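Side-chain contacts in putative methyltransferase (PDB 7DMB), which binds S-adenosyl-L-homocysteine and probably acts as a trans-acting methyltransferase in the biosynthesis of the polyketide calbistrin: residues A[178-183]-A[373-378]; A[283-288]-A[306-311]; A[155-160]-A[324-329]; A[75-80]-A[92-97]. All blocks are in the same frame, centred on the assembly; numbering follows the deposited sequence.

Contact 1: A[178-183]-A[373-378]; sequences DWANSL and YYNANM
The carbonyl oxygen Ala180 O accepts two bonds. Leu183 N, in the same turn, bonds to Ala180 O at 3.2 Å. The other bond comes from a water 2.7 Å from Ala180 O, and that water carries the link to Asn375. The water in turn accepts from Asn375 ND2 at 3.1 Å. The amide and the carbonyl do not bond directly, since Asn375 ND2 stays 4.0 Å from Ala180 O. The other end of the Asn375 amide, OD1, takes a bond from Asn283 ND2, so both ends of the group are held. The contact joins the end of helix 172-181 to the start of strand 375-382, a strand of the central sheet of this class I methyltransferase fold. The bound S-adenosyl-L-homocysteine lies about 8 Å from the Ala180 side chain. Beside the polar link is an aromatic one. Trp179 and Tyr374 form a T-shaped pair, with planes at 79° and centroids 5.4 Å apart. The indole brings its edge to the tyrosine face, and Trp179 CH2 sits 3.9 Å above the centre of the Tyr374 ring. With chi1 at 164° the indole is swung away from the backbone N, and its six-membered ring reaches Tyr374. At the far end of the indole, NE1 bonds to Glu58 OE2. Leu183 CD1 rests 4.3 Å from Tyr374 CB, next to this pair.

Contact 2: A[283-288]-A[306-311]; sequences NVLHAT and GFLFNQ. With SAH (S-adenosyl-L-homocysteine), chain C.
The loop that follows strand 276-282 forms part of the S-adenosyl-L-homocysteine pocket, and it is tied to strand 306-313 through Asn283 and Gln311. Asn283 N donates to Gln311 O at 2.8 Å, and the N-H is bent, at 138°. Asn283 has positive phi just after the strand, and its carbonyl oxygen comes close to the ligand: Asn283 O is 3.3 Å from SAH CG. Its side chain also reaches strand 306-313: OD1 accepts from Leu313 N, further along that strand. Next, Val284 packs against the ligand. Val284 CG2 is 3.2 Å from SAH O4', a tight approach. The same Val284 CG2 lies 3.4 Å from SAH C4, and thus meets both ribose and adenine. Further on, Thr288 CG2 comes 3.8 Å from SAH N6 at the adenine. The pocket loop is backed by Leu285. Leu285 CD1 lies 4.2 Å from Leu308 CD2 and also touches the amide group of Asn310. Thr288 OG1 and Thr288 N both bond to Leu285 O, which steadies the short 3-10 turn. Helix 291-301 makes the beta-alpha-beta crossover between the two parallel strands, touching Leu285 and Leu308 through Leu295. Helix 346-355 adds Trp349 against Leu285 and Asn310, and Leu353 against Leu308.

Contact 3: A[155-160]-A[324-329]; sequences DIVEGR and VGLLPG
Leu326 points its CB at the end of helix 140-157, where Ile156 and Val157 receive it. Its CG stands anti to the carbonyl carbon (chi1 -75°), and this carries the forked end forward to the helix. From CG the two methyls part. Leu326 CD1 lies 4.0 Å from Ile156 CG2 and 4.1 Å from Ile156 CD1, the two side chains crossing at about a right angle. Leu326 CD2 lies 3.8 Å from Val157 CG1. One leucine tip therefore meets two successive helix residues, by apolar contact alone. The helix ends just here in a Schellman motif. Gly159, with positive phi, is its C-prime residue, and Arg160 N bonds to Asp155 O at 2.9 Å. Arg160 NE and NH2 both grip Asp155 OD1, while its NH1 and NH2 both grip Glu158 OE1. Both oxygens sit near the guanidinium plane, at its edge, which fixes the rotation of the group. Leu326 itself belongs to a type I turn, Val324 to Leu327, that starts at the last residue of helix 319-324. Three helices pack on it: Phe87 and Tyr90 of helix 85-101, Leu163 of helix 163-168 and Val149 of helix 140-157 all touch its side chain.

Contact 4: A[75-80]-A[92-97]; sequences EKLKSA and NWLASE
This is helix-to-helix packing in the all-helical part of the chain, far from the ligand, with Leu77 of helix 56-79 meeting Leu94 of helix 85-101. Leu77 CD1 and Leu94 CD2 are 3.9 Å apart. The two side chains cross at about a right angle and touch through one methyl each. The Leu94 side chain also packs on Ala70, Met73 and Gln74, one or two turns earlier in the partner helix. The outer edge of the contact is looser and polar. Lys78 NZ lies 4.4 Å from Asn92 OD1, too far for a hydrogen bond. Lys78 NZ also lies near Arg91 NE, a like charge. Arg91 of helix 85-101 holds the end of helix 56-79, its NH1 donating to Leu77 O and Ala80 O. Each helix has a serine turned onto its own backbone: Ser79 OG bonds to Glu75 O at 2.9 Å, and Ser96 OG bonds to Trp93 O at 2.9 Å. The two helices follow each other in the chain and run in roughly opposite directions. The arrangement is that of a helical hairpin, two consecutive antiparallel helices, with Leu77 and Leu94 meeting between them.

How the contacts relate
The contacts fall into two groups. Contacts 1 and 2 have centres 13 Å apart and share the central sheet, where strands 375-382 and 306-313 are neighbours; Met378 O and Asn310 N probably bond between them. Contacts 3 and 4 are also 13 Å apart and meet in the helical part, where Val157 packs on Ala80 and Leu77. Contacts 2 and 4 have centres 32 Å apart. Along the chain, contact 4 closes first. Contact 2 is nested inside the loops of both contact 1 and contact 3, which cross each other. Contact 3 brings the late loop 324-329 onto the early helix 140-157, while contact 1 brings helix 172-181 onto the sheet.

Contact 1: A[178-183]-A[373-378]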
loop_
_atom_site.group_PDB
_atom_site.type_symbol
_atom_site.label_atom_id
_atom_site.label_comp_id
_atom_site.label_asym_id
_atom_site.label_seq_id
_atom_site.Cartn_x
_atom_site.Cartn_y
_atom_site.Cartn_z
ATOM N N ASP A 178 -2.104 -8.837 -0.727
ATOM C CA ASP A 178 -2.840 -9.597 0.287
ATOM C C ASP A 178 -2.094 -9.616 1.622
ATOM O O ASP A 178 -2.716 -9.490 2.686
ATOM C CB ASP A 178 -3.101 -11.032 -0.174
ATOM C CG ASP A 178 -4.308 -11.158 -1.114
ATOM O OD1 ASP A 178 -5.158 -10.237 -1.151
ATOM O OD2 ASP A 178 -4.406 -12.189 -1.812
ATOM N N TRP A 179 -0.758 -9.791 1.592
ATOM C CA TRP A 179 0.011 -9.787 2.839
ATOM C C TRP A 179 -0.123 -8.455 3.561
ATOM O O TRP A 179 -0.383 -8.422 4.764
ATOM C CB TRP A 179 1.501 -10.062 2.604
ATOM C CG TRP A 179 2.330 -9.654 3.856
ATOM C CD1 TRP A 179 2.500 -10.393 4.994
ATOM C CD2 TRP A 179 3.016 -8.408 4.089
ATOM N NE1 TRP A 179 3.270 -9.705 5.904
ATOM C CE2 TRP A 179 3.608 -8.490 5.373
ATOM C CE3 TRP A 179 3.220 -7.244 3.327
ATOM C CZ2 TRP A 179 4.374 -7.446 5.920
ATOM C CZ3 TRP A 179 3.994 -6.205 3.879
ATOM C CH2 TRP A 179 4.554 -6.322 5.160
ATOM N N ALA A 180 0.119 -7.345 2.847
ATOM C CA ALA A 180 0.028 -6.017 3.456
ATOM C C ALA A 180 -1.354 -5.772 4.047
ATOM O O ALA A 180 -1.482 -5.280 5.175
ATOM C CB ALA A 180 0.366 -4.938 2.424
ATOM N N ASN A 181 -2.404 -6.080 3.283
ATOM C CA ASN A 181 -3.760 -5.930 3.799
ATOM C C ASN A 181 -4.000 -6.826 5.006
ATOM O O ASN A 181 -4.834 -6.510 5.861
ATOM C CB ASN A 181 -4.770 -6.251 2.701
ATOM C CG ASN A 181 -5.063 -5.065 1.822
ATOM O OD1 ASN A 181 -5.792 -4.150 2.219
ATOM N ND2 ASN A 181 -4.503 -5.069 0.613
ATOM N N SER A 182 -3.277 -7.940 5.102
ATOM C CA SER A 182 -3.507 -8.870 6.193
ATOM C C SER A 182 -3.093 -8.299 7.550
ATOM O O SER A 182 -3.476 -8.853 8.588
ATOM C CB SER A 182 -2.776 -10.183 5.891
ATOM O OG SER A 182 -1.396 -10.107 6.228
ATOM N N LEU A 183 -2.354 -7.198 7.573
ATOM C CA LEU A 183 -1.931 -6.612 8.836
ATOM C C LEU A 183 -2.986 -5.709 9.455
ATOM O O LEU A 183 -2.917 -5.442 10.663
ATOM C CB LEU A 183 -0.640 -5.812 8.642
ATOM C CG LEU A 183 0.658 -6.567 8.333
ATOM C CD1 LEU A 183 1.796 -5.571 8.097
ATOM C CD2 LEU A 183 1.007 -7.530 9.457
ATOM N N TYR A 373 5.511 -0.280 12.020
ATOM C CA TYR A 373 4.268 -0.523 11.313
ATOM C C TYR A 373 4.532 -0.322 9.827
ATOM O O TYR A 373 5.577 0.204 9.428
ATOM C CB TYR A 373 3.155 0.406 11.826
ATOM C CG TYR A 373 3.269 1.835 11.357
ATOM C CD1 TYR A 373 2.650 2.266 10.178
ATOM C CD2 TYR A 373 4.010 2.763 12.081
ATOM C CE1 TYR A 373 2.769 3.583 9.744
ATOM C CE2 TYR A 373 4.131 4.081 11.653
ATOM C CZ TYR A 373 3.519 4.491 10.491
ATOM O OH TYR A 373 3.673 5.809 10.093
ATOM N N TYR A 374 3.590 -0.769 8.991
ATOM C CA TYR A 374 3.702 -0.541 7.555
ATOM C C TYR A 374 2.667 0.455 7.046
ATOM O O TYR A 374 3.046 1.529 6.562
ATOM C CB TYR A 374 3.635 -1.884 6.797
ATOM C CG TYR A 374 5.030 -2.468 6.594
ATOM C CD1 TYR A 374 5.770 -2.176 5.446
ATOM C CD2 TYR A 374 5.627 -3.272 7.571
ATOM C CE1 TYR A 374 7.053 -2.697 5.257
ATOM C CE2 TYR A 374 6.922 -3.784 7.396
ATOM C CZ TYR A 374 7.626 -3.494 6.236
ATOM O OH TYR A 374 8.896 -3.995 6.043
ATOM N N ASN A 375 1.373 0.160 7.205
ATOM C CA ASN A 375 0.280 0.999 6.725
ATOM C C ASN A 375 -0.313 1.859 7.845
ATOM O O ASN A 375 -0.579 1.370 8.949
ATOM C CB ASN A 375 -0.838 0.132 6.147
ATOM C CG ASN A 375 -0.653 -0.187 4.689
ATOM O OD1 ASN A 375 -0.227 0.648 3.909
ATOM N ND2 ASN A 375 -1.021 -1.400 4.300
ATOM N N ALA A 376 -0.574 3.131 7.537
ATOM C CA ALA A 376 -1.514 3.939 8.314
ATOM C C ALA A 376 -2.901 3.893 7.657
ATOM O O ALA A 376 -3.039 4.183 6.465
ATOM C CB ALA A 376 -1.029 5.386 8.436
ATOM N N ASN A 377 -3.920 3.519 8.439
ATOM C CA ASN A 377 -5.317 3.478 7.982
ATOM C C ASN A 377 -5.974 4.788 8.398
ATOM O O ASN A 377 -6.296 4.976 9.575
ATOM C CB ASN A 377 -6.074 2.286 8.576
ATOM C CG ASN A 377 -5.485 0.934 8.154
ATOM O OD1 ASN A 377 -5.705 0.460 7.030
ATOM N ND2 ASN A 377 -4.718 0.317 9.057
ATOM N N MET A 378 -6.178 5.687 7.432
ATOM C CA MET A 378 -6.603 7.060 7.700
ATOM C C MET A 378 -8.019 7.301 7.188
ATOM O O MET A 378 -8.341 6.966 6.041
ATOM C CB MET A 378 -5.647 8.058 7.049
ATOM C CG MET A 378 -4.238 8.019 7.603
ATOM S SD MET A 378 -3.059 8.931 6.593
ATOM C CE MET A 378 -2.683 7.726 5.327
HETATM O O HOH W 1 -1.576 -3.130 6.788
#

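Contact 2: A[283-288]-A[306-311]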
loop_
_atom_site.group_PDB
_atom_site.type_symbol
_atom_site.label_atom_id
_atom_site.label_comp_id
_atom_site.label_asym_id
_atom_site.label_seq_id
_atom_site.Cartn_x
_atom_site.Cartn_y
_atom_site.Cartn_z
ATOM N N ASN A 283 -2.744 2.625 -1.032
ATOM C CA ASN A 283 -1.390 2.684 -1.555
ATOM C C ASN A 283 -1.386 3.014 -3.047
ATOM O O ASN A 283 -0.570 2.511 -3.818
ATOM C CB ASN A 283 -0.641 1.392 -1.226
ATOM C CG ASN A 283 -0.114 1.401 0.207
ATOM O OD1 ASN A 283 0.628 2.314 0.594
ATOM N ND2 ASN A 283 -0.553 0.435 1.018
ATOM N N VAL A 284 -2.283 3.925 -3.435
ATOM C CA VAL A 284 -2.325 4.481 -4.776
ATOM C C VAL A 284 -2.066 5.985 -4.767
ATOM O O VAL A 284 -1.385 6.513 -5.657
ATOM C CB VAL A 284 -3.675 4.165 -5.470
ATOM C CG1 VAL A 284 -4.859 4.463 -4.540
ATOM C CG2 VAL A 284 -3.802 4.952 -6.766
ATOM N N LEU A 285 -2.567 6.698 -3.754
ATOM C CA LEU A 285 -2.469 8.152 -3.788
ATOM C C LEU A 285 -1.011 8.609 -3.800
ATOM O O LEU A 285 -0.668 9.568 -4.495
ATOM C CB LEU A 285 -3.245 8.774 -2.618
ATOM C CG LEU A 285 -4.778 8.527 -2.524
ATOM C CD1 LEU A 285 -5.455 9.474 -1.528
ATOM C CD2 LEU A 285 -5.460 8.618 -3.866
ATOM N N HIS A 286 -0.126 7.910 -3.079
ATOM C CA HIS A 286 1.276 8.328 -3.082
ATOM C C HIS A 286 1.937 8.133 -4.443
ATOM O O HIS A 286 3.030 8.669 -4.666
ATOM C CB HIS A 286 2.075 7.591 -1.994
ATOM C CG HIS A 286 2.354 6.150 -2.297
ATOM N ND1 HIS A 286 1.889 5.123 -1.502
ATOM C CD2 HIS A 286 3.070 5.565 -3.287
ATOM C CE1 HIS A 286 2.300 3.968 -1.994
ATOM N NE2 HIS A 286 3.013 4.208 -3.080
ATOM N N ALA A 287 1.314 7.353 -5.341
ATOM C CA ALA A 287 1.827 7.179 -6.696
ATOM C C ALA A 287 1.473 8.341 -7.617
ATOM O O ALA A 287 1.961 8.388 -8.752
ATOM C CB ALA A 287 1.312 5.865 -7.302
ATOM N N THR A 288 0.678 9.268 -7.166
ATOM C CA THR A 288 0.324 10.414 -7.982
ATOM C C THR A 288 1.326 11.541 -7.764
ATOM O O THR A 288 2.001 11.589 -6.729
ATOM C CB THR A 288 -1.098 10.870 -7.646
ATOM O OG1 THR A 288 -1.126 11.469 -6.340
ATOM C CG2 THR A 288 -2.036 9.679 -7.670
ATOM N N GLY A 306 -19.293 13.081 2.879
ATOM C CA GLY A 306 -18.565 11.874 2.536
ATOM C C GLY A 306 -17.177 11.779 3.184
ATOM O O GLY A 306 -16.678 12.714 3.808
ATOM N N PHE A 307 -16.557 10.604 3.016
ATOM C CA PHE A 307 -15.302 10.252 3.667
ATOM C C PHE A 307 -14.333 9.651 2.665
ATOM O O PHE A 307 -14.727 8.884 1.775
ATOM C CB PHE A 307 -15.502 9.223 4.806
ATOM C CG PHE A 307 -15.959 9.820 6.112
ATOM C CD1 PHE A 307 -15.040 10.249 7.063
ATOM C CD2 PHE A 307 -17.314 9.940 6.398
ATOM C CE1 PHE A 307 -15.463 10.781 8.263
ATOM C CE2 PHE A 307 -17.737 10.483 7.593
ATOM C CZ PHE A 307 -16.824 10.894 8.527
ATOM N N LEU A 308 -13.059 9.994 2.833
ATOM C CA LEU A 308 -11.959 9.261 2.222
ATOM C C LEU A 308 -11.384 8.304 3.261
ATOM O O LEU A 308 -11.017 8.727 4.363
ATOM C CB LEU A 308 -10.874 10.215 1.721
ATOM C CG LEU A 308 -9.525 9.547 1.425
ATOM C CD1 LEU A 308 -9.640 8.531 0.283
ATOM C CD2 LEU A 308 -8.497 10.610 1.122
ATOM N N PHE A 309 -11.329 7.019 2.928
ATOM C CA PHE A 309 -10.565 6.066 3.718
ATOM C C PHE A 309 -9.315 5.723 2.925
ATOM O O PHE A 309 -9.402 5.156 1.827
ATOM C CB PHE A 309 -11.361 4.810 4.068
ATOM C CG PHE A 309 -10.515 3.728 4.664
ATOM C CD1 PHE A 309 -9.991 3.864 5.935
ATOM C CD2 PHE A 309 -10.186 2.607 3.931
ATOM C CE1 PHE A 309 -9.176 2.885 6.473
ATOM C CE2 PHE A 309 -9.393 1.629 4.471
ATOM C CZ PHE A 309 -8.875 1.776 5.740
ATOM N N ASN A 310 -8.163 6.083 3.479
ATOM C CA ASN A 310 -6.890 6.071 2.763
ATOM C C ASN A 310 -5.895 5.206 3.536
ATOM O O ASN A 310 -5.476 5.558 4.645
ATOM C CB ASN A 310 -6.379 7.503 2.583
ATOM C CG ASN A 310 -5.158 7.601 1.676
ATOM O OD1 ASN A 310 -4.962 6.799 0.763
ATOM N ND2 ASN A 310 -4.338 8.608 1.926
ATOM N N GLN A 311 -5.543 4.061 2.969
ATOM C CA GLN A 311 -4.558 3.161 3.557
ATOM C C GLN A 311 -3.224 3.419 2.868
ATOM O O GLN A 311 -3.118 3.249 1.646
ATOM C CB GLN A 311 -4.999 1.708 3.376
ATOM C CG GLN A 311 -4.234 0.661 4.189
ATOM C CD GLN A 311 -4.810 -0.730 3.989
ATOM O OE1 GLN A 311 -4.797 -1.271 2.874
ATOM N NE2 GLN A 311 -5.341 -1.311 5.063
HETATM N N SAH C . -4.717 -1.202 -4.372
HETATM C CA SAH C . -3.596 -2.008 -4.931
HETATM C CB SAH C . -2.302 -1.818 -4.132
HETATM C CG SAH C . -1.549 -0.562 -4.514
HETATM S SD SAH C . -0.794 -0.619 -6.168
HETATM C C SAH C . -3.991 -3.487 -4.935
HETATM O O SAH C . -3.677 -4.142 -5.950
HETATM O OXT SAH C . -4.621 -3.916 -3.939
HETATM C "C5'" SAH C . -1.277 0.999 -6.823
HETATM C "C4'" SAH C . -2.435 0.898 -7.794
HETATM O "O4'" SAH C . -2.884 2.234 -8.127
HETATM C "C3'" SAH C . -2.077 0.216 -9.117
HETATM O "O3'" SAH C . -3.073 -0.746 -9.435
HETATM C "C2'" SAH C . -2.018 1.384 -10.108
HETATM O "O2'" SAH C . -2.359 1.053 -11.437
HETATM C "C1'" SAH C . -3.036 2.351 -9.520
HETATM N N9 SAH C . -2.778 3.739 -9.886
HETATM C C8 SAH C . -1.540 4.299 -10.077
HETATM N N7 SAH C . -1.583 5.569 -10.390
HETATM C C5 SAH C . -2.936 5.867 -10.423
HETATM C C6 SAH C . -3.632 7.060 -10.700
HETATM N N6 SAH C . -3.034 8.204 -11.017
HETATM N N1 SAH C . -4.987 7.020 -10.644
HETATM C C2 SAH C . -5.579 5.861 -10.328
HETATM N N3 SAH C . -5.028 4.684 -10.045
HETATM C C4 SAH C . -3.686 4.747 -10.111
#

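Contact 3: A[155-160]-A[324-329]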
loop_
_atom_site.group_PDB
_atom_site.type_symbol
_atom_site.label_atom_id
_atom_site.label_comp_id
_atom_site.label_asym_id
_atom_site.label_seq_id
_atom_site.Cartn_x
_atom_site.Cartn_y
_atom_site.Cartn_z
ATOM N N ASP A 155 19.062 -7.927 -15.671
ATOM C CA ASP A 155 18.089 -7.873 -16.761
ATOM C C ASP A 155 17.157 -6.677 -16.623
ATOM O O ASP A 155 16.688 -6.143 -17.630
ATOM C CB ASP A 155 17.252 -9.151 -16.813
ATOM C CG ASP A 155 17.987 -10.307 -17.455
ATOM O OD1 ASP A 155 19.121 -10.113 -17.926
ATOM O OD2 ASP A 155 17.424 -11.422 -17.483
ATOM N N ILE A 156 16.876 -6.244 -15.396
ATOM C CA ILE A 156 15.969 -5.115 -15.227
ATOM C C ILE A 156 16.687 -3.799 -15.524
ATOM O O ILE A 156 16.226 -3.009 -16.359
ATOM C CB ILE A 156 15.332 -5.132 -13.823
ATOM C CG1 ILE A 156 14.445 -6.376 -13.649
ATOM C CG2 ILE A 156 14.531 -3.834 -13.572
ATOM C CD1 ILE A 156 14.060 -6.681 -12.215
ATOM N N VAL A 157 17.842 -3.552 -14.889
ATOM C CA VAL A 157 18.508 -2.264 -15.126
ATOM C C VAL A 157 19.090 -2.180 -16.525
ATOM O O VAL A 157 19.371 -1.076 -17.008
ATOM C CB VAL A 157 19.627 -1.957 -14.111
ATOM C CG1 VAL A 157 19.106 -2.006 -12.678
ATOM C CG2 VAL A 157 20.821 -2.891 -14.324
ATOM N N GLU A 158 19.280 -3.306 -17.201
ATOM C CA GLU A 158 19.744 -3.246 -18.577
ATOM C C GLU A 158 18.607 -3.257 -19.593
ATOM O O GLU A 158 18.877 -3.321 -20.799
ATOM C CB GLU A 158 20.724 -4.381 -18.846
ATOM C CG GLU A 158 21.934 -4.286 -17.918
ATOM C CD GLU A 158 23.141 -5.069 -18.389
ATOM O OE1 GLU A 158 23.016 -5.907 -19.319
ATOM O OE2 GLU A 158 24.224 -4.844 -17.810
ATOM N N GLY A 159 17.352 -3.185 -19.142
ATOM C CA GLY A 159 16.229 -2.998 -20.052
ATOM C C GLY A 159 15.797 -4.220 -20.827
ATOM O O GLY A 159 15.183 -4.081 -21.888
ATOM N N ARG A 160 16.097 -5.419 -20.329
ATOM C CA ARG A 160 15.662 -6.653 -20.970
ATOM C C ARG A 160 14.379 -7.218 -20.373
ATOM O O ARG A 160 13.691 -7.988 -21.046
ATOM C CB ARG A 160 16.771 -7.711 -20.893
ATOM C CG ARG A 160 17.932 -7.467 -21.876
ATOM C CD ARG A 160 18.878 -8.643 -21.953
ATOM N NE ARG A 160 19.552 -8.858 -20.671
ATOM C CZ ARG A 160 20.628 -8.186 -20.260
ATOM N NH1 ARG A 160 21.160 -7.242 -21.027
ATOM N NH2 ARG A 160 21.172 -8.452 -19.079
ATOM N N VAL A 324 10.344 -1.594 -4.875
ATOM C CA VAL A 324 9.796 -0.826 -5.986
ATOM C C VAL A 324 10.733 0.277 -6.458
ATOM O O VAL A 324 10.402 0.989 -7.407
ATOM C CB VAL A 324 8.410 -0.248 -5.629
ATOM C CG1 VAL A 324 7.486 -1.361 -5.129
ATOM C CG2 VAL A 324 8.562 0.778 -4.570
ATOM N N GLY A 325 11.916 0.405 -5.861
ATOM C CA GLY A 325 12.863 1.430 -6.281
ATOM C C GLY A 325 13.305 1.319 -7.728
ATOM O O GLY A 325 13.758 2.304 -8.311
ATOM N N LEU A 326 13.183 0.142 -8.328
ATOM C CA LEU A 326 13.573 -0.013 -9.720
ATOM C C LEU A 326 12.568 0.611 -10.682
ATOM O O LEU A 326 12.838 0.656 -11.888
ATOM C CB LEU A 326 13.783 -1.509 -10.030
ATOM C CG LEU A 326 15.079 -2.141 -9.475
ATOM C CD1 LEU A 326 15.058 -3.666 -9.582
ATOM C CD2 LEU A 326 16.319 -1.569 -10.163
ATOM N N LEU A 327 11.426 1.119 -10.176
ATOM C CA LEU A 327 10.456 1.867 -10.976
ATOM C C LEU A 327 10.750 3.368 -10.937
ATOM O O LEU A 327 11.046 3.919 -9.860
ATOM C CB LEU A 327 9.039 1.622 -10.478
ATOM C CG LEU A 327 8.708 0.142 -10.349
ATOM C CD1 LEU A 327 7.307 -0.064 -9.764
ATOM C CD2 LEU A 327 8.850 -0.513 -11.714
ATOM N N PRO A 328 10.637 4.017 -12.110
ATOM C CA PRO A 328 10.920 5.467 -12.184
ATOM C C PRO A 328 10.079 6.298 -11.231
ATOM O O PRO A 328 10.561 7.301 -10.692
ATOM C CB PRO A 328 10.594 5.830 -13.643
ATOM C CG PRO A 328 10.262 4.555 -14.353
ATOM C CD PRO A 328 10.020 3.486 -13.342
ATOM N N GLY A 329 8.828 5.897 -11.006
ATOM C CA GLY A 329 7.939 6.645 -10.145
ATOM C C GLY A 329 8.369 6.726 -8.692
ATOM O O GLY A 329 7.952 7.648 -7.988
#

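Contact 4: A[75-80]-A[92-97]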
loop_
_atom_site.group_PDB
_atom_site.type_symbol
_atom_site.label_atom_id
_atom_site.label_comp_id
_atom_site.label_asym_id
_atom_site.label_seq_id
_atom_site.Cartn_x
_atom_site.Cartn_y
_atom_site.Cartn_z
ATOM N N GLU A 75 27.656 -6.602 -6.053
ATOM C CA GLU A 75 28.615 -6.821 -7.130
ATOM C C GLU A 75 27.909 -6.916 -8.474
ATOM O O GLU A 75 28.435 -6.448 -9.492
ATOM C CB GLU A 75 29.447 -8.082 -6.861
ATOM C CG GLU A 75 30.561 -8.276 -7.896
ATOM C CD GLU A 75 31.366 -9.551 -7.703
ATOM O OE1 GLU A 75 31.372 -10.103 -6.580
ATOM O OE2 GLU A 75 32.000 -9.999 -8.686
ATOM N N LYS A 76 26.702 -7.480 -8.481
ATOM C CA LYS A 76 25.923 -7.571 -9.706
ATOM C C LYS A 76 25.560 -6.181 -10.224
ATOM O O LYS A 76 25.717 -5.885 -11.417
ATOM C CB LYS A 76 24.666 -8.408 -9.434
ATOM C CG LYS A 76 24.298 -9.372 -10.538
ATOM C CD LYS A 76 23.115 -10.275 -10.168
ATOM C CE LYS A 76 22.191 -10.488 -11.368
ATOM N NZ LYS A 76 21.184 -11.513 -11.111
ATOM N N LEU A 77 25.103 -5.306 -9.329
ATOM C CA LEU A 77 24.691 -3.972 -9.743
ATOM C C LEU A 77 25.861 -3.175 -10.302
ATOM O O LEU A 77 25.716 -2.471 -11.306
ATOM C CB LEU A 77 24.052 -3.238 -8.566
ATOM C CG LEU A 77 22.520 -3.250 -8.604
ATOM C CD1 LEU A 77 21.945 -2.602 -7.367
ATOM C CD2 LEU A 77 22.042 -2.549 -9.862
ATOM N N LYS A 78 27.040 -3.294 -9.681
ATOM C CA LYS A 78 28.160 -2.437 -10.059
ATOM C C LYS A 78 28.709 -2.789 -11.440
ATOM O O LYS A 78 29.088 -1.900 -12.206
ATOM C CB LYS A 78 29.255 -2.526 -8.999
ATOM C CG LYS A 78 28.860 -1.948 -7.643
ATOM C CD LYS A 78 27.886 -0.758 -7.760
ATOM C CE LYS A 78 28.620 0.554 -8.144
ATOM N NZ LYS A 78 27.797 1.799 -8.094
ATOM N N SER A 79 28.743 -4.069 -11.791
ATOM C CA SER A 79 29.188 -4.427 -13.132
ATOM C C SER A 79 28.096 -4.272 -14.191
ATOM O O SER A 79 28.386 -4.435 -15.384
ATOM C CB SER A 79 29.724 -5.863 -13.150
ATOM O OG SER A 79 28.950 -6.712 -12.322
ATOM N N ALA A 80 26.866 -3.949 -13.801
ATOM C CA ALA A 80 25.772 -3.833 -14.754
ATOM C C ALA A 80 25.709 -2.433 -15.360
ATOM O O ALA A 80 26.145 -1.439 -14.767
ATOM C CB ALA A 80 24.433 -4.166 -14.091
ATOM N N ASN A 92 22.870 3.586 -6.537
ATOM C CA ASN A 92 23.501 4.481 -5.569
ATOM C C ASN A 92 22.837 4.372 -4.203
ATOM O O ASN A 92 23.519 4.266 -3.178
ATOM C CB ASN A 92 23.448 5.926 -6.071
ATOM C CG ASN A 92 24.383 6.171 -7.245
ATOM O OD1 ASN A 92 25.333 5.410 -7.483
ATOM N ND2 ASN A 92 24.122 7.242 -7.986
ATOM N N TRP A 93 21.497 4.412 -4.172
ATOM C CA TRP A 93 20.778 4.230 -2.913
ATOM C C TRP A 93 21.114 2.888 -2.271
ATOM O O TRP A 93 21.377 2.817 -1.065
ATOM C CB TRP A 93 19.261 4.339 -3.125
ATOM C CG TRP A 93 18.515 3.919 -1.886
ATOM C CD1 TRP A 93 18.334 4.659 -0.751
ATOM C CD2 TRP A 93 17.910 2.646 -1.633
ATOM N NE1 TRP A 93 17.636 3.935 0.182
ATOM C CE2 TRP A 93 17.368 2.693 -0.330
ATOM C CE3 TRP A 93 17.769 1.476 -2.379
ATOM C CZ2 TRP A 93 16.694 1.616 0.238
ATOM C CZ3 TRP A 93 17.083 0.407 -1.812
ATOM C CH2 TRP A 93 16.558 0.485 -0.519
ATOM N N LEU A 94 21.106 1.808 -3.053
ATOM C CA LEU A 94 21.350 0.495 -2.461
ATOM C C LEU A 94 22.771 0.383 -1.909
ATOM O O LEU A 94 22.968 -0.208 -0.846
ATOM C CB LEU A 94 21.069 -0.618 -3.472
ATOM C CG LEU A 94 20.753 -1.969 -2.811
ATOM C CD1 LEU A 94 19.690 -1.815 -1.773
ATOM C CD2 LEU A 94 20.342 -3.004 -3.825
ATOM N N ALA A 95 23.766 0.948 -2.607
ATOM C CA ALA A 95 25.132 0.976 -2.080
ATOM C C ALA A 95 25.199 1.688 -0.735
ATOM O O ALA A 95 25.967 1.288 0.145
ATOM C CB ALA A 95 26.086 1.664 -3.061
ATOM N N SER A 96 24.412 2.752 -0.560
ATOM C CA SER A 96 24.458 3.483 0.700
ATOM C C SER A 96 23.770 2.704 1.817
ATOM O O SER A 96 24.219 2.727 2.968
ATOM C CB SER A 96 23.838 4.867 0.522
ATOM O OG SER A 96 22.438 4.818 0.700
ATOM N N GLU A 97 22.695 1.975 1.497
ATOM C CA GLU A 97 22.059 1.143 2.516
ATOM C C GLU A 97 22.955 -0.040 2.888
ATOM O O GLU A 97 23.089 -0.374 4.068
ATOM C CB GLU A 97 20.678 0.689 2.027
ATOM C CG GLU A 97 19.634 0.426 3.123
ATOM C CD GLU A 97 19.258 1.658 3.958
ATOM O OE1 GLU A 97 19.321 2.799 3.466
ATOM O OE2 GLU A 97 18.867 1.479 5.123
#